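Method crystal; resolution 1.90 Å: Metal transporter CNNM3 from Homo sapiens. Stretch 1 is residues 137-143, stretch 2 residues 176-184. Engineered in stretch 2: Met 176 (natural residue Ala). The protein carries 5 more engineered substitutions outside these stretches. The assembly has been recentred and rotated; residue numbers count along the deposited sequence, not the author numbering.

Stretch 1, residues 137-143: YYGVSAL
Stretch 2 (176-184) MYCPDYTVR

Small contacts between distant segments of a chain often rest on aromatic side chains that reach across a gap the backbones do not close. CNNM3 offers a compact example, in which residues 137-143 and 176-184 bury 276 Å² between them, both sides summed, and three tyrosines supply much of the surface. The register runs in opposite senses: Tyr 138 pairs with Val 183, Gly 139 with Pro 179 and Ala 142 with Tyr 177, so numbering falls along stretch 2 as it rises along stretch 1.

Stretch 1 opens as a strand. Tyr 137 (phi/psi -144/162, chi1 57°, p) makes no contact with stretch 2. Tyr 138 is also extended (-149/158), and its CA-to-CB bond points toward the partner. Its CA lies 8.8 Å from the CA of Val 183, a gap that side chains must fill. With chi1 at -48° (m) and chi2 at -89°, the Tyr 138 ring brings CD1 to 4.0 Å from CG2 of Val 183, whose chi1 is 178° (t). Tyr 138 CB packs against Tyr 181 as well, 4.3 Å from its CE2. All three residues are buried, and a branched aliphatic side chain such as Val 183, directed at the Tyr 138 ring, suits such apolar packing. Val 183 (-130/122) and Tyr 181 (-151/156) belong to the strand 181-184, and both direct CB toward stretch 1.

At Gly 139 the strand gives way to a turn. Its phi/psi is 79/21, and the positive phi by itself favours glycine. The CA of Gly 139 is 7.5 Å from that of Pro 179, yet the polar link comes from Tyr 181: with chi1 44° (p) and chi2 -93°, this side chain extends until its OH accepts a weak hydrogen bond from Gly 139 N, 3.1 Å away with an angle of 130° at the hydrogen. The same hydroxyl is also hydrogen-bonded elsewhere in the structure, so a buried polar atom is well satisfied.

Val 140 (-57/-39, chi1 168°, t) points sideways and stays out of contact. Ser 141 (-64/-25, chi1 -77°, m) lies in a short 3-10 segment and turns CB toward Tyr 177. Ser 141 CB sits 3.6 Å from the centroid of the Tyr 177 ring, 9° off the normal, a CH-pi contact over one face. Tyr 177 (-70/135) presents the ring with chi1 167° (t) and chi2 -117°. Both residues are partly exposed; small serine suits close approach to the broad ring, whose OH is hydrogen-bonded elsewhere in the structure.

Ala 142 (-65/-14) is also in the 3-10 segment, its N donating to Gly 139 O at 3.0 Å. Here the backbones draw nearer, Ala 142 CA to Tyr 177 CA being 5.6 Å; the small methyl CB of Ala 142 lies 4.4 Å from Tyr 177 CD1. Leu 143 (-102/22, chi1 -40°, m; chi2 176°, t) secures the turn through Leu 143 N to Val 140 O, 2.9 Å, but is itself beyond reach of stretch 2.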

ATOM      1  N   TYR A 137      -0.787   3.561  -7.599  1.00 32.43           N
ATOM      2  CA  TYR A 137      -0.161   4.833  -7.935  1.00 32.30           C
ATOM      3  C   TYR A 137       0.215   5.589  -6.671  1.00 32.25           C
ATOM      4  O   TYR A 137      -0.292   5.316  -5.582  1.00 33.84           O
ATOM      5  CB  TYR A 137      -1.074   5.688  -8.814  1.00 32.28           C
ATOM      6  CG  TYR A 137      -2.414   5.948  -8.186  1.00 33.94           C
ATOM      7  CD1 TYR A 137      -2.593   6.997  -7.302  1.00 37.04           C
ATOM      8  CD2 TYR A 137      -3.501   5.131  -8.469  1.00 36.92           C
ATOM      9  CE1 TYR A 137      -3.835   7.242  -6.725  1.00 42.04           C
ATOM     10  CE2 TYR A 137      -4.738   5.366  -7.896  1.00 42.17           C
ATOM     11  CZ  TYR A 137      -4.895   6.421  -7.027  1.00 45.83           C
ATOM     12  OH  TYR A 137      -6.121   6.658  -6.454  1.00 51.74           O
ATOM     13  N   TYR A 138       1.118   6.556  -6.845  1.00 30.93           N
ATOM     14  CA  TYR A 138       1.834   7.201  -5.752  1.00 31.44           C
ATOM     15  C   TYR A 138       2.136   8.631  -6.154  1.00 33.13           C
ATOM     16  O   TYR A 138       2.187   8.964  -7.339  1.00 34.09           O
ATOM     17  CB  TYR A 138       3.155   6.476  -5.424  1.00 31.94           C
ATOM     18  CG  TYR A 138       2.946   4.993  -5.311  1.00 34.15           C
ATOM     19  CD1 TYR A 138       2.613   4.413  -4.096  1.00 38.61           C
ATOM     20  CD2 TYR A 138       2.991   4.184  -6.435  1.00 33.63           C
ATOM     21  CE1 TYR A 138       2.358   3.056  -3.999  1.00 37.62           C
ATOM     22  CE2 TYR A 138       2.732   2.831  -6.351  1.00 33.31           C
ATOM     23  CZ  TYR A 138       2.415   2.274  -5.126  1.00 35.95           C
ATOM     24  OH  TYR A 138       2.145   0.922  -5.026  1.00 35.87           O
ATOM     25  N   GLY A 139       2.353   9.469  -5.147  1.00 33.58           N
ATOM     26  CA  GLY A 139       2.890  10.797  -5.375  1.00 34.77           C
ATOM     27  C   GLY A 139       1.894  11.815  -5.875  1.00 36.76           C
ATOM     28  O   GLY A 139       2.305  12.815  -6.464  1.00 38.25           O
ATOM     29  N   VAL A 140       0.594  11.595  -5.661  1.00 36.80           N
ATOM     30  CA  VAL A 140      -0.406  12.584  -6.074  1.00 40.25           C
ATOM     31  C   VAL A 140      -0.115  13.933  -5.436  1.00 44.17           C
ATOM     32  O   VAL A 140      -0.270  14.984  -6.071  1.00 46.77           O
ATOM     33  CB  VAL A 140      -1.823  12.087  -5.724  1.00 41.81           C
ATOM     34  CG1 VAL A 140      -2.852  13.204  -5.858  1.00 48.49           C
ATOM     35  CG2 VAL A 140      -2.201  10.919  -6.622  1.00 39.19           C
ATOM     36  N   SER A 141       0.306  13.931  -4.168  1.00 45.36           N
ATOM     37  CA  SER A 141       0.576  15.195  -3.487  1.00 50.49           C
ATOM     38  C   SER A 141       1.733  15.947  -4.129  1.00 47.58           C
ATOM     39  O   SER A 141       1.808  17.178  -4.022  1.00 48.06           O
ATOM     40  CB  SER A 141       0.865  14.942  -2.009  1.00 59.69           C
ATOM     41  OG  SER A 141      -0.336  14.702  -1.297  1.00 65.98           O
ATOM     42  N   ALA A 142       2.640  15.237  -4.797  1.00 46.28           N
ATOM     43  CA  ALA A 142       3.716  15.900  -5.521  1.00 51.68           C
ATOM     44  C   ALA A 142       3.194  16.734  -6.683  1.00 55.29           C
ATOM     45  O   ALA A 142       3.954  17.537  -7.233  1.00 62.77           O
ATOM     46  CB  ALA A 142       4.724  14.863  -6.022  1.00 52.76           C
ATOM     47  N   LEU A 143       1.932  16.544  -7.072  1.00 52.36           N
ATOM     48  CA  LEU A 143       1.240  17.403  -8.020  1.00 56.85           C
ATOM     49  C   LEU A 143       0.284  18.364  -7.315  1.00 70.61           C
ATOM     50  O   LEU A 143      -0.677  18.841  -7.931  1.00 70.05           O
ATOM     51  CB  LEU A 143       0.468  16.567  -9.042  1.00 47.99           C
ATOM     52  CG  LEU A 143       1.136  15.298  -9.587  1.00 42.40           C
ATOM     53  CD1 LEU A 143       0.178  14.582 -10.500  1.00 39.13           C
ATOM     54  CD2 LEU A 143       2.425  15.630 -10.325  1.00 44.04           C
HETATM   55  N   MSE A 176       9.224  21.250  -1.889  1.00 77.01           N
HETATM   56  CA  MSE A 176       8.820  19.945  -2.401  1.00 78.87           C
HETATM   57  C   MSE A 176       8.148  19.093  -1.334  1.00 74.57           C
HETATM   58  O   MSE A 176       8.494  19.151  -0.151  1.00 75.14           O
HETATM   59  CB  MSE A 176      10.026  19.188  -2.955  1.00 86.62           C
HETATM   60  CG  MSE A 176      10.217  19.312  -4.452  1.00 92.48           C
HETATM   61 SE   MSE A 176      11.648  18.146  -5.086  1.00 94.67          SE
HETATM   62  CE  MSE A 176      13.120  19.434  -5.058  1.00 99.29           C
ATOM     63  N   TYR A 177       7.187  18.289  -1.774  1.00 70.22           N
ATOM     64  CA  TYR A 177       6.526  17.345  -0.891  1.00 69.00           C
ATOM     65  C   TYR A 177       7.485  16.221  -0.518  1.00 67.35           C
ATOM     66  O   TYR A 177       8.214  15.698  -1.365  1.00 65.61           O
ATOM     67  CB  TYR A 177       5.279  16.789  -1.581  1.00 71.33           C
ATOM     68  CG  TYR A 177       4.657  15.574  -0.932  1.00 77.69           C
ATOM     69  CD1 TYR A 177       4.585  14.363  -1.611  1.00 79.12           C
ATOM     70  CD2 TYR A 177       4.127  15.640   0.349  1.00 85.34           C
ATOM     71  CE1 TYR A 177       4.007  13.250  -1.030  1.00 83.65           C
ATOM     72  CE2 TYR A 177       3.548  14.533   0.940  1.00 89.74           C
ATOM     73  CZ  TYR A 177       3.488  13.341   0.246  1.00 89.41           C
ATOM     74  OH  TYR A 177       2.914  12.233   0.833  1.00 91.66           O
ATOM     75  N   CYS A 178       7.506  15.874   0.767  1.00 69.36           N
ATOM     76  CA  CYS A 178       8.271  14.734   1.249  1.00 70.36           C
ATOM     77  C   CYS A 178       7.305  13.627   1.635  1.00 67.51           C
ATOM     78  O   CYS A 178       6.492  13.826   2.550  1.00 70.95           O
ATOM     79  CB  CYS A 178       9.136  15.126   2.443  1.00 76.32           C
ATOM     80  SG  CYS A 178      10.392  16.342   2.040  1.00 81.95           S
ATOM     81  N   PRO A 179       7.343  12.463   0.992  1.00 60.78           N
ATOM     82  CA  PRO A 179       6.343  11.435   1.290  1.00 55.51           C
ATOM     83  C   PRO A 179       6.622  10.772   2.628  1.00 52.13           C
ATOM     84  O   PRO A 179       7.747  10.772   3.131  1.00 50.54           O
ATOM     85  CB  PRO A 179       6.502  10.448   0.130  1.00 54.62           C
ATOM     86  CG  PRO A 179       7.961  10.536  -0.218  1.00 56.01           C
ATOM     87  CD  PRO A 179       8.414  11.947   0.119  1.00 59.21           C
ATOM     88  N   ASP A 180       5.565  10.220   3.218  1.00 52.61           N
ATOM     89  CA  ASP A 180       5.686   9.385   4.412  1.00 55.70           C
ATOM     90  C   ASP A 180       5.654   7.909   4.043  1.00 53.48           C
ATOM     91  O   ASP A 180       5.065   7.083   4.745  1.00 52.68           O
ATOM     92  CB  ASP A 180       4.591   9.715   5.421  1.00 60.29           C
ATOM     93  CG  ASP A 180       3.212   9.346   4.926  1.00 62.11           C
ATOM     94  OD1 ASP A 180       3.075   9.035   3.725  1.00 61.61           O
ATOM     95  OD2 ASP A 180       2.267   9.358   5.743  1.00 63.52           O
ATOM     96  N   TYR A 181       6.267   7.566   2.915  1.00 52.86           N
ATOM     97  CA  TYR A 181       6.342   6.183   2.483  1.00 51.38           C
ATOM     98  C   TYR A 181       7.605   5.982   1.667  1.00 49.97           C
ATOM     99  O   TYR A 181       8.162   6.921   1.092  1.00 51.21           O
ATOM    100  CB  TYR A 181       5.119   5.762   1.662  1.00 51.31           C
ATOM    101  CG  TYR A 181       4.657   6.764   0.620  1.00 53.07           C
ATOM    102  CD1 TYR A 181       3.679   7.706   0.922  1.00 57.19           C
ATOM    103  CD2 TYR A 181       5.172   6.749  -0.670  1.00 50.06           C
ATOM    104  CE1 TYR A 181       3.241   8.618  -0.028  1.00 57.68           C
ATOM    105  CE2 TYR A 181       4.740   7.658  -1.628  1.00 49.61           C
ATOM    106  CZ  TYR A 181       3.773   8.589  -1.300  1.00 54.01           C
ATOM    107  OH  TYR A 181       3.335   9.490  -2.246  1.00 54.37           O
ATOM    108  N   THR A 182       8.053   4.736   1.641  1.00 45.69           N
ATOM    109  CA  THR A 182       9.109   4.292   0.753  1.00 42.82           C
ATOM    110  C   THR A 182       8.515   3.245  -0.169  1.00 40.22           C
ATOM    111  O   THR A 182       7.717   2.405   0.269  1.00 40.20           O
ATOM    112  CB  THR A 182      10.298   3.715   1.546  1.00 44.37           C
ATOM    113  OG1 THR A 182      10.724   4.672   2.523  1.00 45.70           O
ATOM    114  CG2 THR A 182      11.464   3.385   0.634  1.00 46.22           C
ATOM    115  N   VAL A 183       8.890   3.307  -1.445  1.00 39.79           N
ATOM    116  CA  VAL A 183       8.379   2.387  -2.457  1.00 38.71           C
ATOM    117  C   VAL A 183       9.567   1.815  -3.207  1.00 38.38           C
ATOM    118  O   VAL A 183      10.349   2.565  -3.804  1.00 41.38           O
ATOM    119  CB  VAL A 183       7.406   3.075  -3.429  1.00 39.54           C
ATOM    120  CG1 VAL A 183       6.937   2.092  -4.493  1.00 38.32           C
ATOM    121  CG2 VAL A 183       6.222   3.650  -2.671  1.00 40.92           C
ATOM    122  N   ARG A 184       9.695   0.489  -3.197  1.00 34.65           N
ATOM    123  CA  ARG A 184      10.846  -0.176  -3.785  1.00 34.81           C
ATOM    124  C   ARG A 184      10.390  -1.234  -4.773  1.00 34.80           C
ATOM    125  O   ARG A 184       9.525  -2.054  -4.454  1.00 36.82           O
ATOM    126  CB  ARG A 184      11.720  -0.826  -2.698  1.00 39.25           C
ATOM    127  CG  ARG A 184      12.955  -1.531  -3.242  1.00 45.91           C
ATOM    128  CD  ARG A 184      13.809  -2.117  -2.118  1.00 48.33           C
ATOM    129  NE  ARG A 184      13.040  -2.998  -1.243  1.00 47.59           N
ATOM    130  CZ  ARG A 184      12.924  -4.312  -1.394  1.00 48.05           C
ATOM    131  NH1 ARG A 184      13.529  -4.943  -2.395  1.00 50.00           N
ATOM    132  NH2 ARG A 184      12.188  -4.997  -0.535  1.00 48.90           N
TER